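Local coordinates for beta-agarase B (Zobellia galactanivorans, PDB 4ATF), which hydrolyses the beta-1,4-galactosidic linkages of agarose at random with retention of anomeric configuration, as a glycoside hydrolase of family 16, at residues D56-A64 with V128-T136. The protein carries 1 engineered substitution. Residues are numbered along the deposited sequence; the frame is centred on the assembly and turned at random.
With GAL (beta-D-galactopyranose), chain E; GAL (beta-D-galactopyranose), chain B; AAL (3,6-anhydro-alpha-L-galactopyranose), chain C; AAL (3,6-anhydro-alpha-L-galactopyranose), chain D.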
ATOM      1  N   ASP A  56      -5.249  11.602   8.756  1.00 14.80           N
ATOM      2  CA  ASP A  56      -4.119  12.313   9.402  1.00 16.41           C
ATOM      3  C   ASP A  56      -2.959  12.323   8.406  1.00 15.71           C
ATOM      4  O   ASP A  56      -2.725  11.268   7.729  1.00 14.83           O
ATOM      5  CB  ASP A  56      -3.686  11.528  10.655  1.00 17.57           C
ATOM      6  CG  ASP A  56      -2.569  12.255  11.452  1.00 21.53           C
ATOM      7  OD1 ASP A  56      -2.353  13.484  11.292  1.00 19.97           O
ATOM      8  OD2 ASP A  56      -1.892  11.566  12.231  1.00 27.06           O
ATOM      9  N   ASP A  57      -2.213  13.439   8.287  1.00 14.30           N
ATOM     10  CA  ASP A  57      -1.190  13.486   7.211  1.00 14.33           C
ATOM     11  C   ASP A  57       0.171  13.000   7.712  1.00 14.10           C
ATOM     12  O   ASP A  57       1.236  13.553   7.376  1.00 13.84           O
ATOM     13  CB  ASP A  57      -1.098  14.865   6.494  1.00 14.33           C
ATOM     14  CG  ASP A  57      -0.898  16.074   7.484  1.00 16.99           C
ATOM     15  OD1 ASP A  57      -0.957  15.881   8.755  1.00 18.31           O
ATOM     16  OD2 ASP A  57      -0.694  17.234   6.971  1.00 16.39           O
ATOM     17  N   PHE A  58       0.141  11.878   8.457  1.00 14.32           N
ATOM     18  CA  PHE A  58       1.396  11.225   8.861  1.00 14.37           C
ATOM     19  C   PHE A  58       1.175   9.735   8.958  1.00 14.63           C
ATOM     20  O   PHE A  58       0.038   9.262   8.810  1.00 14.73           O
ATOM     21  CB  PHE A  58       1.955  11.798  10.195  1.00 14.62           C
ATOM     22  CG  PHE A  58       3.483  11.628  10.315  1.00 15.80           C
ATOM     23  CD1 PHE A  58       4.334  12.397   9.538  1.00 17.12           C
ATOM     24  CD2 PHE A  58       4.044  10.647  11.155  1.00 16.44           C
ATOM     25  CE1 PHE A  58       5.759  12.261   9.575  1.00 18.59           C
ATOM     26  CE2 PHE A  58       5.467  10.472  11.204  1.00 16.67           C
ATOM     27  CZ  PHE A  58       6.323  11.285  10.394  1.00 17.68           C
ATOM     28  N   TYR A  59       2.260   9.003   9.184  1.00 14.52           N
ATOM     29  CA  TYR A  59       2.196   7.583   9.590  1.00 14.03           C
ATOM     30  C   TYR A  59       1.505   7.440  10.959  1.00 15.17           C
ATOM     31  O   TYR A  59       1.255   8.420  11.611  1.00 15.66           O
ATOM     32  CB  TYR A  59       3.609   7.024   9.590  1.00 12.70           C
ATOM     33  CG  TYR A  59       3.737   5.553   9.947  1.00 14.71           C
ATOM     34  CD1 TYR A  59       3.290   4.531   9.044  1.00 14.57           C
ATOM     35  CD2 TYR A  59       4.431   5.163  11.115  1.00 12.68           C
ATOM     36  CE1 TYR A  59       3.490   3.123   9.364  1.00 14.16           C
ATOM     37  CE2 TYR A  59       4.602   3.767  11.438  1.00 13.72           C
ATOM     38  CZ  TYR A  59       4.133   2.783  10.562  1.00 12.98           C
ATOM     39  OH  TYR A  59       4.316   1.439  10.899  1.00 16.03           O
ATOM     40  N   HIS A  60       1.149   6.220  11.382  1.00 15.86           N
ATOM     41  CA  HIS A  60       0.279   6.124  12.558  1.00 16.33           C
ATOM     42  C   HIS A  60       1.034   6.202  13.893  1.00 17.93           C
ATOM     43  O   HIS A  60       0.423   6.111  14.923  1.00 18.83           O
ATOM     44  CB  HIS A  60      -0.730   4.979  12.475  1.00 16.90           C
ATOM     45  CG  HIS A  60      -0.166   3.593  12.651  0.90 16.72           C
ATOM     46  ND1 HIS A  60      -0.979   2.467  12.671  0.90 17.32           N
ATOM     47  CD2 HIS A  60       1.112   3.139  12.777  0.90 15.15           C
ATOM     48  CE1 HIS A  60      -0.223   1.388  12.833  0.90 17.15           C
ATOM     49  NE2 HIS A  60       1.049   1.765  12.895  0.90 13.66           N
ATOM     50  N   ASN A  61       2.358   6.384  13.856  1.00 16.62           N
ATOM     51  CA  ASN A  61       3.104   6.744  15.056  1.00 18.53           C
ATOM     52  C   ASN A  61       4.248   7.602  14.573  1.00 18.33           C
ATOM     53  O   ASN A  61       4.288   7.927  13.394  1.00 17.59           O
ATOM     54  CB  ASN A  61       3.615   5.497  15.829  1.00 18.68           C
ATOM     55  CG  ASN A  61       4.494   4.582  14.974  1.00 17.18           C
ATOM     56  OD1 ASN A  61       5.459   5.020  14.357  1.00 16.67           O
ATOM     57  ND2 ASN A  61       4.171   3.270  14.959  1.00 17.70           N
ATOM     58  N   ALA A  62       5.179   7.962  15.449  1.00 18.67           N
ATOM     59  CA  ALA A  62       6.230   8.942  15.073  1.00 18.64           C
ATOM     60  C   ALA A  62       7.305   8.402  14.177  1.00 18.59           C
ATOM     61  O   ALA A  62       8.139   9.175  13.688  1.00 18.19           O
ATOM     62  CB  ALA A  62       6.886   9.563  16.346  1.00 20.42           C
ATOM     63  N   TRP A  63       7.310   7.101  13.888  1.00 17.83           N
ATOM     64  CA  TRP A  63       8.401   6.600  13.012  1.00 17.64           C
ATOM     65  C   TRP A  63       8.365   7.311  11.642  1.00 17.85           C
ATOM     66  O   TRP A  63       7.258   7.429  11.056  1.00 16.91           O
ATOM     67  CB  TRP A  63       8.226   5.105  12.789  1.00 16.52           C
ATOM     68  CG  TRP A  63       9.319   4.404  12.004  1.00 16.98           C
ATOM     69  CD1 TRP A  63      10.636   4.339  12.283  1.00 18.28           C
ATOM     70  CD2 TRP A  63       9.099   3.599  10.848  1.00 16.19           C
ATOM     71  NE1 TRP A  63      11.279   3.540  11.352  1.00 17.57           N
ATOM     72  CE2 TRP A  63      10.347   3.047  10.478  1.00 16.79           C
ATOM     73  CE3 TRP A  63       7.930   3.210  10.149  1.00 15.48           C
ATOM     74  CZ2 TRP A  63      10.489   2.158   9.395  1.00 16.54           C
ATOM     75  CZ3 TRP A  63       8.072   2.318   9.003  1.00 16.32           C
ATOM     76  CH2 TRP A  63       9.323   1.829   8.645  1.00 16.40           C
ATOM     77  N   ALA A  64       9.539   7.704  11.126  1.00 17.25           N
ATOM     78  CA  ALA A  64       9.610   8.489   9.893  1.00 17.73           C
ATOM     79  C   ALA A  64       9.778   7.651   8.612  1.00 17.39           C
ATOM     80  O   ALA A  64       9.887   8.205   7.486  1.00 16.38           O
ATOM     81  CB  ALA A  64      10.751   9.560  10.001  1.00 18.61           C
ATOM     82  N   VAL A 128      -0.553   1.592  -1.234  1.00  9.25           N
ATOM     83  CA  VAL A 128      -1.822   1.700  -0.527  1.00  8.34           C
ATOM     84  C   VAL A 128      -1.906   0.403   0.267  1.00  9.52           C
ATOM     85  O   VAL A 128      -1.891  -0.697  -0.313  1.00  9.10           O
ATOM     86  CB  VAL A 128      -3.027   1.749  -1.520  1.00  9.39           C
ATOM     87  CG1 VAL A 128      -4.380   1.757  -0.780  1.00  9.06           C
ATOM     88  CG2 VAL A 128      -2.914   2.990  -2.440  1.00  9.58           C
ATOM     89  N   TRP A 129      -2.038   0.505   1.591  1.00  9.23           N
ATOM     90  CA  TRP A 129      -1.953  -0.685   2.444  1.00  8.98           C
ATOM     91  C   TRP A 129      -2.773  -0.566   3.723  1.00  9.70           C
ATOM     92  O   TRP A 129      -3.280   0.565   4.045  1.00 10.74           O
ATOM     93  CB  TRP A 129      -0.468  -1.051   2.690  1.00  9.77           C
ATOM     94  CG  TRP A 129       0.439   0.006   3.214  1.00 11.20           C
ATOM     95  CD1 TRP A 129       0.726   1.250   2.657  1.00 11.23           C
ATOM     96  CD2 TRP A 129       1.216  -0.089   4.414  1.00 12.16           C
ATOM     97  NE1 TRP A 129       1.652   1.905   3.449  1.00 12.54           N
ATOM     98  CE2 TRP A 129       1.976   1.099   4.525  1.00 12.42           C
ATOM     99  CE3 TRP A 129       1.375  -1.114   5.395  1.00 12.08           C
ATOM    100  CZ2 TRP A 129       2.858   1.332   5.599  1.00 12.25           C
ATOM    101  CZ3 TRP A 129       2.282  -0.899   6.459  1.00 12.74           C
ATOM    102  CH2 TRP A 129       3.013   0.336   6.551  1.00 13.75           C
ATOM    103  N   LEU A 130      -2.939  -1.692   4.452  1.00  9.56           N
ATOM    104  CA  LEU A 130      -3.729  -1.744   5.709  1.00  8.69           C
ATOM    105  C   LEU A 130      -2.787  -2.245   6.785  1.00  9.92           C
ATOM    106  O   LEU A 130      -1.988  -3.194   6.523  1.00  8.84           O
ATOM    107  CB  LEU A 130      -4.888  -2.762   5.615  1.00  8.23           C
ATOM    108  CG  LEU A 130      -5.800  -2.518   4.395  1.00 10.14           C
ATOM    109  CD1 LEU A 130      -6.878  -3.652   4.390  1.00 10.71           C
ATOM    110  CD2 LEU A 130      -6.452  -1.106   4.410  1.00 10.80           C
ATOM    111  N   LEU A 131      -2.846  -1.671   7.988  1.00 10.32           N
ATOM    112  CA  LEU A 131      -1.852  -2.092   9.056  1.00 10.86           C
ATOM    113  C   LEU A 131      -2.583  -2.056  10.393  1.00 11.66           C
ATOM    114  O   LEU A 131      -3.206  -1.022  10.703  1.00 12.47           O
ATOM    115  CB  LEU A 131      -0.651  -1.118   9.099  1.00 11.09           C
ATOM    116  CG  LEU A 131       0.429  -1.402  10.135  1.00  9.09           C
ATOM    117  CD1 LEU A 131       1.072  -2.739   9.740  1.00  9.71           C
ATOM    118  CD2 LEU A 131       1.486  -0.259  10.105  1.00 11.51           C
ATOM    119  N   SER A 132      -2.551  -3.151  11.187  1.00 10.56           N
ATOM    120  CA  SER A 132      -3.189  -3.121  12.499  1.00 11.73           C
ATOM    121  C   SER A 132      -2.512  -2.096  13.447  1.00 13.02           C
ATOM    122  O   SER A 132      -1.342  -1.748  13.262  1.00 12.55           O
ATOM    123  CB  SER A 132      -3.193  -4.552  13.140  1.00 11.86           C
ATOM    124  OG  SER A 132      -1.827  -4.960  13.398  1.00 12.91           O
ATOM    125  N   ALA A 133      -3.263  -1.653  14.474  1.00 13.56           N
ATOM    126  CA  ALA A 133      -2.764  -0.638  15.389  1.00 15.64           C
ATOM    127  C   ALA A 133      -1.426  -1.090  16.063  1.00 16.23           C
ATOM    128  O   ALA A 133      -0.510  -0.257  16.337  1.00 15.85           O
ATOM    129  CB  ALA A 133      -3.879  -0.299  16.455  1.00 15.72           C
ATOM    130  N   ASP A 134      -1.319  -2.414  16.312  1.00 15.72           N
ATOM    131  CA  ASP A 134      -0.145  -2.920  17.039  1.00 15.81           C
ATOM    132  C   ASP A 134       0.971  -3.370  16.118  1.00 15.22           C
ATOM    133  O   ASP A 134       1.952  -3.946  16.614  1.00 15.43           O
ATOM    134  CB  ASP A 134      -0.552  -4.013  18.051  1.00 16.55           C
ATOM    135  CG  ASP A 134      -0.987  -5.335  17.346  1.00 17.60           C
ATOM    136  OD1 ASP A 134      -0.921  -5.432  16.077  1.00 15.00           O
ATOM    137  OD2 ASP A 134      -1.401  -6.264  18.086  1.00 18.35           O
ATOM    138  N   ASP A 135       0.855  -3.067  14.807  1.00 12.45           N
ATOM    139  CA  ASP A 135       1.922  -3.323  13.776  1.00 14.24           C
ATOM    140  C   ASP A 135       2.201  -4.832  13.554  1.00 12.95           C
ATOM    141  O   ASP A 135       3.251  -5.195  13.068  1.00 14.19           O
ATOM    142  CB  ASP A 135       3.234  -2.615  14.170  1.00 14.74           C
ATOM    143  CG  ASP A 135       3.136  -1.059  14.051  1.00 16.99           C
ATOM    144  OD1 ASP A 135       2.297  -0.595  13.261  1.00 19.68           O
ATOM    145  OD2 ASP A 135       3.873  -0.338  14.733  1.00 17.21           O
ATOM    146  N   THR A 136       1.296  -5.701  14.002  1.00 12.95           N
ATOM    147  CA  THR A 136       1.495  -7.104  13.765  1.00 11.69           C
ATOM    148  C   THR A 136       0.879  -7.713  12.500  1.00 12.44           C
ATOM    149  O   THR A 136       1.272  -8.851  12.163  1.00 12.32           O
ATOM    150  CB  THR A 136       1.021  -7.952  14.949  1.00 12.59           C
ATOM    151  OG1 THR A 136      -0.403  -7.758  15.146  1.00 13.36           O
ATOM    152  CG2 THR A 136       1.873  -7.634  16.219  1.00 12.66           C
TER
HETATM  153  C1  GAL E   7       7.497   0.051  12.067  1.00 22.04           C
HETATM  154  C2  GAL E   7       6.890   0.375  13.443  1.00 20.46           C
HETATM  155  C3  GAL E   7       7.833   1.297  14.248  1.00 22.62           C
HETATM  156  C4  GAL E   7       9.265   0.719  14.283  1.00 21.53           C
HETATM  157  C5  GAL E   7       9.745   0.362  12.862  1.00 23.53           C
HETATM  158  C6  GAL E   7      11.149  -0.180  13.039  1.00 25.16           C
HETATM  159  O2  GAL E   7       5.560   0.932  13.353  1.00 19.53           O
HETATM  160  O3  GAL E   7       7.357   1.323  15.575  1.00 20.26           O
HETATM  161  O4  GAL E   7       9.210  -0.533  14.947  1.00 24.44           O
HETATM  162  O5  GAL E   7       8.806  -0.563  12.226  1.00 22.21           O
HETATM  163  O6  GAL E   7      11.528  -0.295  11.711  1.00 34.40           O
HETATM  164  C1  GAL B   5       4.900  -3.663   3.166  1.00 29.49           C
HETATM  165  C2  GAL B   5       5.854  -3.560   4.347  1.00 26.47           C
HETATM  166  C3  GAL B   5       5.651  -2.361   5.278  1.00 25.59           C
HETATM  167  C4  GAL B   5       5.700  -1.106   4.383  1.00 27.47           C
HETATM  168  C5  GAL B   5       4.710  -1.285   3.196  1.00 29.35           C
HETATM  169  C6  GAL B   5       4.591  -0.041   2.297  1.00 31.05           C
HETATM  170  O2  GAL B   5       5.593  -4.710   5.098  1.00 27.14           O
HETATM  171  O3  GAL B   5       6.757  -2.424   6.195  1.00 22.77           O
HETATM  172  O4  GAL B   5       7.005  -1.004   3.877  1.00 28.60           O
HETATM  173  O5  GAL B   5       4.908  -2.466   2.408  1.00 28.33           O
HETATM  174  O6  GAL B   5       3.588  -0.386   1.339  1.00 40.34           O
HETATM  175  C1  AAL C   8       7.446   2.561  16.226  1.00 23.79           C
HETATM  176  C2  AAL C   8       6.486   2.517  17.469  1.00 26.03           C
HETATM  177  C3  AAL C   8       6.808   3.716  18.370  1.00 26.79           C
HETATM  178  C4  AAL C   8       8.244   3.706  18.772  1.00 28.16           C
HETATM  179  C5  AAL C   8       8.948   4.047  17.480  1.00 27.21           C
HETATM  180  C6  AAL C   8       8.137   5.321  17.187  1.00 25.93           C
HETATM  181  O2  AAL C   8       6.657   1.323  18.239  1.00 22.92           O
HETATM  182  O3  AAL C   8       6.776   4.924  17.573  1.00 26.12           O
HETATM  183  O4  AAL C   8       8.648   4.489  19.855  1.00 29.36           O
HETATM  184  O5  AAL C   8       8.849   2.946  16.543  1.00 27.53           O
HETATM  185  C1  AAL D   6       6.389  -2.626   7.576  1.00 18.30           C
HETATM  186  C2  AAL D   6       7.699  -2.879   8.380  1.00 20.59           C
HETATM  187  C3  AAL D   6       7.398  -2.611   9.891  1.00 17.77           C
HETATM  188  C4  AAL D   6       6.803  -1.291  10.220  1.00 15.65           C
HETATM  189  C5  AAL D   6       5.492  -1.357   9.472  1.00 18.59           C
HETATM  190  C6  AAL D   6       4.979  -2.714  10.032  1.00 15.05           C
HETATM  191  O2  AAL D   6       8.715  -1.991   7.919  1.00 23.87           O
HETATM  192  O3  AAL D   6       6.233  -3.426  10.293  1.00 18.85           O
HETATM  193  O4  AAL D   6       6.603  -0.926  11.556  1.00 21.45           O
HETATM  194  O5  AAL D   6       5.634  -1.421   8.026  1.00 16.65           O
HETATM  195  O   HOH W   1       2.071   2.018  16.590  1.00 40.42           O
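His60 and Asp135 are joined by a hydrogen bond from NE2 of His60 to OD1 of Asp135 (2.7 Å). OD1 lies only 1° out of the imidazole plane and accepts through its syn lone pair, although the N-H···O angle of 143° is bent. The other ring nitrogen, ND1, bonds to Asp256, which fixes the rotation of the imidazole between two carboxylates.

Followed outward from CB, Tyr59 starts with CG anti to the backbone N (chi1 -178°), which carries the ring out toward the sugars. CD2 of His60 lies 3.7 Å above one phenol face, offset toward the rim. CE1 meets CH2 of Trp129 at the phenol edge (4.0 Å) and CD2 of Leu131; CE2 approaches O2 of the chain E galactose, and CZ lies near both that O2 and Leu131 CD2. At the tip, OH donates to O2 (2.8 Å), touches CD2 of Leu131 (3.4 Å) and reaches C5 of the chain D anhydrogalactose. The same O2 accepts from ND2 of Asn61 and donates to OD2 of Asp135 (2.5 Å), so three side chains grip one sugar hydroxyl.

Trp129 lays one indole face under the chain B galactose, whose C5 sits 3.7 Å above the ring centre. A serine in its place would probably leave this sugar without its stacking platform and CE1 of Tyr59 without the indole beside it.

In this GH16 substrate cleft, strand 125-132, paired with strands 137-145 and 255-262, presents Trp129 and Leu131 to the loop joining strands 55-56 and 69-71.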